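Local coordinates for protein transcriptional repressor of the blcABC operon (PDB 3MQ0) that represses transcription of the blcABC operon in Agrobacterium tumefaciens, probably by binding DNA through an IclR-type helix-turn-helix domain joined to a GAF-fold domain, at residues A223-Y228 and T259-L264; L100-T105 and E266-R271. One frame throughout, in Å; residues are numbered along the deposited sequence.

Interaction 1: A223-Y228 and T259-L264; sequences AAIRDY and TTANAL
Strand 223-226 and helix 259-264 run almost side by side in the same direction: their axes differ by 11° and come within 7.1 Å of each other. So close an approach is possible because the helix turns an alanine to the strand. The CB of Ala261 points toward the strand and is met by three residues in a row. The CB of Ala223, also directed at the helix, meets Ala261 CB tip to tip at 3.6 Å. The carbonyl O of Ala224 lies 3.3 Å from Ala261 CB, and this is the shortest approach between the two segments.

Ile225 supplies the third. Its CG1 stands anti to the carbonyl carbon (chi1 -56°), and the chi2 of -55° swings CD1 back to the helix, although the CB itself does not head there. CD1 thus reaches Ala261 CB at 3.6 Å and, one helical turn on, Leu264 CD2 at 3.7 Å. Leu264 holds CG anti to the backbone N, beside its carbonyl carbon.

No direct hydrogen bond joins these two segments, though Ser265 OG, just beyond on the helix, bonds Arg226 N. At the border of the apolar patch a water lies 2.6 Å from Ala224 O and within hydrogen-bonding distance of Asn262 OD1, linking strand to helix. Ile236, on the adjacent antiparallel strand 232-241, touches both Ile225 and Ala261. This is a long helix laid along one face of an antiparallel sheet, the layering expected of the GAF-type fold of IclR regulators.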
loop_
_atom_site.group_PDB
_atom_site.type_symbol
_atom_site.label_atom_id
_atom_site.label_comp_id
_atom_site.label_asym_id
_atom_site.label_seq_id
_atom_site.Cartn_x
_atom_site.Cartn_y
_atom_site.Cartn_z
ATOM N N ALA B 223 16.064 -6.529 18.825
ATOM C CA ALA B 223 14.745 -5.912 18.714
ATOM C C ALA B 223 14.196 -6.077 17.298
ATOM O O ALA B 223 14.945 -6.316 16.350
ATOM C CB ALA B 223 14.813 -4.430 19.071
ATOM N N ALA B 224 12.886 -5.923 17.151
ATOM C CA ALA B 224 12.239 -6.164 15.874
ATOM C C ALA B 224 12.082 -4.886 15.053
ATOM O O ALA B 224 11.754 -3.830 15.579
ATOM C CB ALA B 224 10.865 -6.792 16.092
ATOM N N ILE B 225 12.294 -5.014 13.753
ATOM C CA ILE B 225 12.035 -3.940 12.796
ATOM C C ILE B 225 10.778 -4.340 12.045
ATOM O O ILE B 225 10.666 -5.475 11.575
ATOM C CB ILE B 225 13.201 -3.796 11.792
ATOM C CG1 ILE B 225 14.544 -3.576 12.510
ATOM C CG2 ILE B 225 12.910 -2.694 10.758
ATOM C CD1 ILE B 225 14.554 -2.417 13.448
ATOM N N ARG B 226 9.825 -3.423 11.937
ATOM C CA ARG B 226 8.581 -3.739 11.249
ATOM C C ARG B 226 8.420 -2.920 9.977
ATOM O O ARG B 226 8.881 -1.776 9.905
ATOM C CB ARG B 226 7.398 -3.525 12.185
ATOM C CG ARG B 226 7.440 -4.512 13.345
ATOM C CD ARG B 226 6.357 -4.295 14.381
ATOM N NE ARG B 226 6.643 -5.130 15.549
ATOM C CZ ARG B 226 6.370 -6.426 15.627
ATOM N NH1 ARG B 226 5.784 -7.045 14.612
ATOM N NH2 ARG B 226 6.681 -7.105 16.726
ATOM N N ASP B 227 7.769 -3.521 8.980
ATOM C CA ASP B 227 7.544 -2.866 7.690
ATOM C C ASP B 227 6.191 -2.176 7.687
ATOM O O ASP B 227 5.456 -2.233 8.675
ATOM C CB ASP B 227 7.632 -3.875 6.534
ATOM C CG ASP B 227 6.631 -5.022 6.664
ATOM O OD1 ASP B 227 5.476 -4.795 7.086
ATOM O OD2 ASP B 227 7.005 -6.171 6.332
ATOM N N TYR B 228 5.854 -1.538 6.572
ATOM C CA TYR B 228 4.638 -0.747 6.524
ATOM C C TYR B 228 3.437 -1.586 6.950
ATOM O O TYR B 228 2.504 -1.085 7.569
ATOM C CB TYR B 228 4.436 -0.145 5.132
ATOM C CG TYR B 228 4.149 -1.152 4.052
ATOM C CD1 TYR B 228 2.852 -1.358 3.597
ATOM C CD2 TYR B 228 5.176 -1.895 3.479
ATOM C CE1 TYR B 228 2.583 -2.283 2.601
ATOM C CE2 TYR B 228 4.918 -2.820 2.484
ATOM C CZ TYR B 228 3.621 -3.011 2.050
ATOM O OH TYR B 228 3.366 -3.933 1.060
ATOM N N THR B 259 13.281 1.021 21.302
ATOM C CA THR B 259 12.802 2.286 20.758
ATOM C C THR B 259 13.573 2.716 19.499
ATOM O O THR B 259 13.015 3.355 18.603
ATOM C CB THR B 259 12.813 3.402 21.812
ATOM O OG1 THR B 259 14.114 3.499 22.394
ATOM C CG2 THR B 259 11.800 3.083 22.921
ATOM N N THR B 260 14.853 2.380 19.452
ATOM C CA THR B 260 15.669 2.590 18.254
ATOM C C THR B 260 15.065 1.811 17.094
ATOM O O THR B 260 14.927 2.332 15.982
ATOM C CB THR B 260 17.135 2.108 18.487
ATOM O OG1 THR B 260 17.770 2.976 19.434
ATOM C CG2 THR B 260 17.933 2.101 17.173
ATOM N N ALA B 261 14.693 0.559 17.358
ATOM C CA ALA B 261 14.071 -0.291 16.342
ATOM C C ALA B 261 12.733 0.277 15.875
ATOM O O ALA B 261 12.434 0.260 14.687
ATOM C CB ALA B 261 13.880 -1.709 16.882
ATOM N N ASN B 262 11.919 0.754 16.816
ATOM C CA ASN B 262 10.675 1.446 16.474
ATOM C C ASN B 262 10.888 2.662 15.565
ATOM O O ASN B 262 10.126 2.892 14.622
ATOM C CB ASN B 262 9.906 1.834 17.744
ATOM C CG ASN B 262 9.328 0.619 18.459
ATOM O OD1 ASN B 262 9.266 -0.465 17.890
ATOM N ND2 ASN B 262 8.917 0.794 19.701
ATOM N N ALA B 263 11.939 3.430 15.829
ATOM C CA ALA B 263 12.237 4.604 15.002
ATOM C C ALA B 263 12.662 4.172 13.603
ATOM O O ALA B 263 12.302 4.796 12.606
ATOM C CB ALA B 263 13.323 5.456 15.643
ATOM N N LEU B 264 13.426 3.091 13.520
ATOM C CA LEU B 264 13.811 2.570 12.215
ATOM C C LEU B 264 12.591 2.066 11.431
ATOM O O LEU B 264 12.476 2.314 10.227
ATOM C CB LEU B 264 14.843 1.444 12.381
ATOM C CG LEU B 264 15.617 0.955 11.162
ATOM C CD1 LEU B 264 16.233 2.117 10.407
ATOM C CD2 LEU B 264 16.706 -0.019 11.602
HETATM O O HOH W 1 9.759 -2.171 15.609
#

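Interaction 2: L100-T105 and E266-R271; sequences LDIVST and EKLGYR
Leu268, in the turn that ends helix 247-267 of the GAF-fold domain, inserts its side chain against the start of helix 102-110 and buries more surface here than any other residue. The helix ends in a Schellman motif: Gly269 has phi 110°, and its N donates to Glu266 O. With CG anti to the carbonyl carbon (chi1 -57°) and chi2 at 176°, the two methyls of Leu268 serve different neighbours. CD2 packs 3.7 Å from Leu100 CD1 and 4.0 Å from Thr105 CG2, while CD1 lies 3.9 Å from Ile102 CG1. Leu100 and Ile102 each cross Leu268 at about a right angle, whereas Thr105 crosses it obliquely.

Thr105 divides its two branches. CG2, anti to the backbone N, faces Leu268 and the CB of Lys267, whose extended chain slides past it in the opposite direction. OG1, anti to the carbonyl carbon, donates to Asp101 O and is also hydrogen-bonded to Arg84 of the second subunit, which ties this helix start to the dimer partner.

Leu100, with CG anti to the backbone N, packs its CD1 on Leu268 CD2 from the position just before the N-cap. The N-cap residue Asp101 accepts from Ser104 N. The amine of Lys267, also bonded to His109 ND1, shares a water with the helix backbone: that water accepts from Lys267 NZ at 3.0 Å and donates to Thr105 O at 2.8 Å.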
loop_
_atom_site.group_PDB
_atom_site.type_symbol
_atom_site.label_atom_id
_atom_site.label_comp_id
_atom_site.label_asym_id
_atom_site.label_seq_id
_atom_site.Cartn_x
_atom_site.Cartn_y
_atom_site.Cartn_z
ATOM N N LEU B 100 12.689 1.486 -1.430
ATOM C CA LEU B 100 12.993 1.075 -0.057
ATOM C C LEU B 100 14.214 0.156 0.026
ATOM O O LEU B 100 14.243 -0.916 -0.578
ATOM C CB LEU B 100 11.776 0.404 0.587
ATOM C CG LEU B 100 11.665 0.464 2.115
ATOM C CD1 LEU B 100 11.786 1.898 2.602
ATOM C CD2 LEU B 100 10.357 -0.158 2.583
ATOM N N ASP B 101 15.217 0.589 0.786
ATOM C CA ASP B 101 16.459 -0.157 0.959
ATOM C C ASP B 101 16.767 -0.189 2.449
ATOM O O ASP B 101 17.305 0.767 2.997
ATOM C CB ASP B 101 17.592 0.535 0.208
ATOM C CG ASP B 101 18.888 -0.274 0.206
ATOM O OD1 ASP B 101 19.147 -1.031 1.169
ATOM O OD2 ASP B 101 19.658 -0.145 -0.770
ATOM N N ILE B 102 16.404 -1.283 3.098
ATOM C CA ILE B 102 16.511 -1.365 4.548
ATOM C C ILE B 102 17.964 -1.255 5.048
ATOM O O ILE B 102 18.231 -0.647 6.085
ATOM C CB ILE B 102 15.826 -2.639 5.078
ATOM C CG1 ILE B 102 15.790 -2.641 6.598
ATOM C CG2 ILE B 102 16.505 -3.892 4.542
ATOM C CD1 ILE B 102 15.145 -3.876 7.161
ATOM N N VAL B 103 18.907 -1.818 4.303
ATOM C CA VAL B 103 20.286 -1.790 4.754
ATOM C C VAL B 103 20.835 -0.365 4.780
ATOM O O VAL B 103 21.502 0.024 5.734
ATOM C CB VAL B 103 21.178 -2.689 3.879
ATOM C CG1 VAL B 103 22.648 -2.523 4.259
ATOM C CG2 VAL B 103 20.729 -4.140 4.012
ATOM N N SER B 104 20.578 0.423 3.739
ATOM C CA SER B 104 21.078 1.797 3.746
ATOM C C SER B 104 20.338 2.647 4.799
ATOM O O SER B 104 20.934 3.507 5.430
ATOM C CB SER B 104 20.995 2.442 2.356
ATOM O OG SER B 104 19.658 2.501 1.897
ATOM N N THR B 105 19.047 2.388 4.990
ATOM C CA THR B 105 18.272 3.066 6.030
ATOM C C THR B 105 18.861 2.775 7.417
ATOM O O THR B 105 19.061 3.672 8.232
ATOM C CB THR B 105 16.793 2.614 5.984
ATOM O OG1 THR B 105 16.235 2.970 4.710
ATOM C CG2 THR B 105 15.980 3.266 7.099
ATOM N N GLU B 266 9.523 3.090 11.637
ATOM C CA GLU B 266 8.799 4.264 11.158
ATOM C C GLU B 266 9.378 4.773 9.837
ATOM O O GLU B 266 8.651 5.164 8.927
ATOM C CB GLU B 266 8.814 5.366 12.209
ATOM C CG GLU B 266 7.861 6.499 11.892
ATOM C CD GLU B 266 7.744 7.496 13.025
ATOM O OE1 GLU B 266 8.697 8.283 13.224
ATOM O OE2 GLU B 266 6.703 7.490 13.716
ATOM N N LYS B 267 10.693 4.730 9.711
ATOM C CA LYS B 267 11.327 5.140 8.469
ATOM C C LYS B 267 10.951 4.221 7.317
ATOM O O LYS B 267 11.060 4.610 6.169
ATOM C CB LYS B 267 12.848 5.186 8.642
ATOM C CG LYS B 267 13.303 6.285 9.576
ATOM C CD LYS B 267 14.821 6.323 9.688
ATOM C CE LYS B 267 15.272 7.530 10.507
ATOM N NZ LYS B 267 16.730 7.462 10.826
ATOM N N LEU B 268 10.497 3.009 7.633
ATOM C CA LEU B 268 10.155 2.025 6.612
ATOM C C LEU B 268 8.662 1.956 6.340
ATOM O O LEU B 268 8.203 1.122 5.551
ATOM C CB LEU B 268 10.687 0.642 7.002
ATOM C CG LEU B 268 12.191 0.546 7.250
ATOM C CD1 LEU B 268 12.556 -0.866 7.713
ATOM C CD2 LEU B 268 12.962 0.917 5.992
ATOM N N GLY B 269 7.900 2.822 6.998
ATOM C CA GLY B 269 6.477 2.911 6.746
ATOM C C GLY B 269 5.585 2.408 7.863
ATOM O O GLY B 269 4.372 2.586 7.804
ATOM N N TYR B 270 6.170 1.780 8.884
ATOM C CA TYR B 270 5.387 1.303 10.014
ATOM C C TYR B 270 4.748 2.463 10.782
ATOM O O TYR B 270 5.401 3.463 11.077
ATOM C CB TYR B 270 6.267 0.474 10.952
ATOM C CG TYR B 270 5.548 -0.047 12.178
ATOM C CD1 TYR B 270 4.489 -0.936 12.057
ATOM C CD2 TYR B 270 5.937 0.346 13.450
ATOM C CE1 TYR B 270 3.834 -1.418 13.174
ATOM C CE2 TYR B 270 5.287 -0.133 14.573
ATOM C CZ TYR B 270 4.237 -1.015 14.427
ATOM O OH TYR B 270 3.582 -1.493 15.540
ATOM N N ARG B 271 3.461 2.315 11.094
ATOM C CA ARG B 271 2.718 3.292 11.882
ATOM C C ARG B 271 2.246 2.645 13.175
ATOM O O ARG B 271 1.287 1.870 13.169
ATOM C CB ARG B 271 1.500 3.786 11.097
ATOM C CG ARG B 271 1.839 4.542 9.830
ATOM C CD ARG B 271 2.375 5.911 10.171
ATOM N NE ARG B 271 1.412 6.658 10.973
ATOM C CZ ARG B 271 1.674 7.815 11.570
ATOM N NH1 ARG B 271 2.877 8.364 11.458
ATOM N NH2 ARG B 271 0.734 8.421 12.283
HETATM O O HOH W 2 17.936 6.261 8.367
#

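After the helix-turn-helix region the chain reaches residues 100-105, at the start of helix 102-110, which find their partner only at 266-271, so interaction 2 closes a loop with 160 residues between its segments. Interaction 1 lies wholly within that loop: strand residues 223-228 meet 259-264 after strand 232-241 and the first turns of helix 247-267. Helix 247-267 serves both, giving its later turns to the sheet and its C-terminal end to helix 102-110. The two centres are 9 Å apart, and the contacts merge: Leu264 CD1 meets Thr105 CG2 at 3.5 Å, and Ile225 CG2 meets Leu268 CD1 at 3.6 Å. Sheet, long helix and helix 102-110 thereby share one apolar cluster.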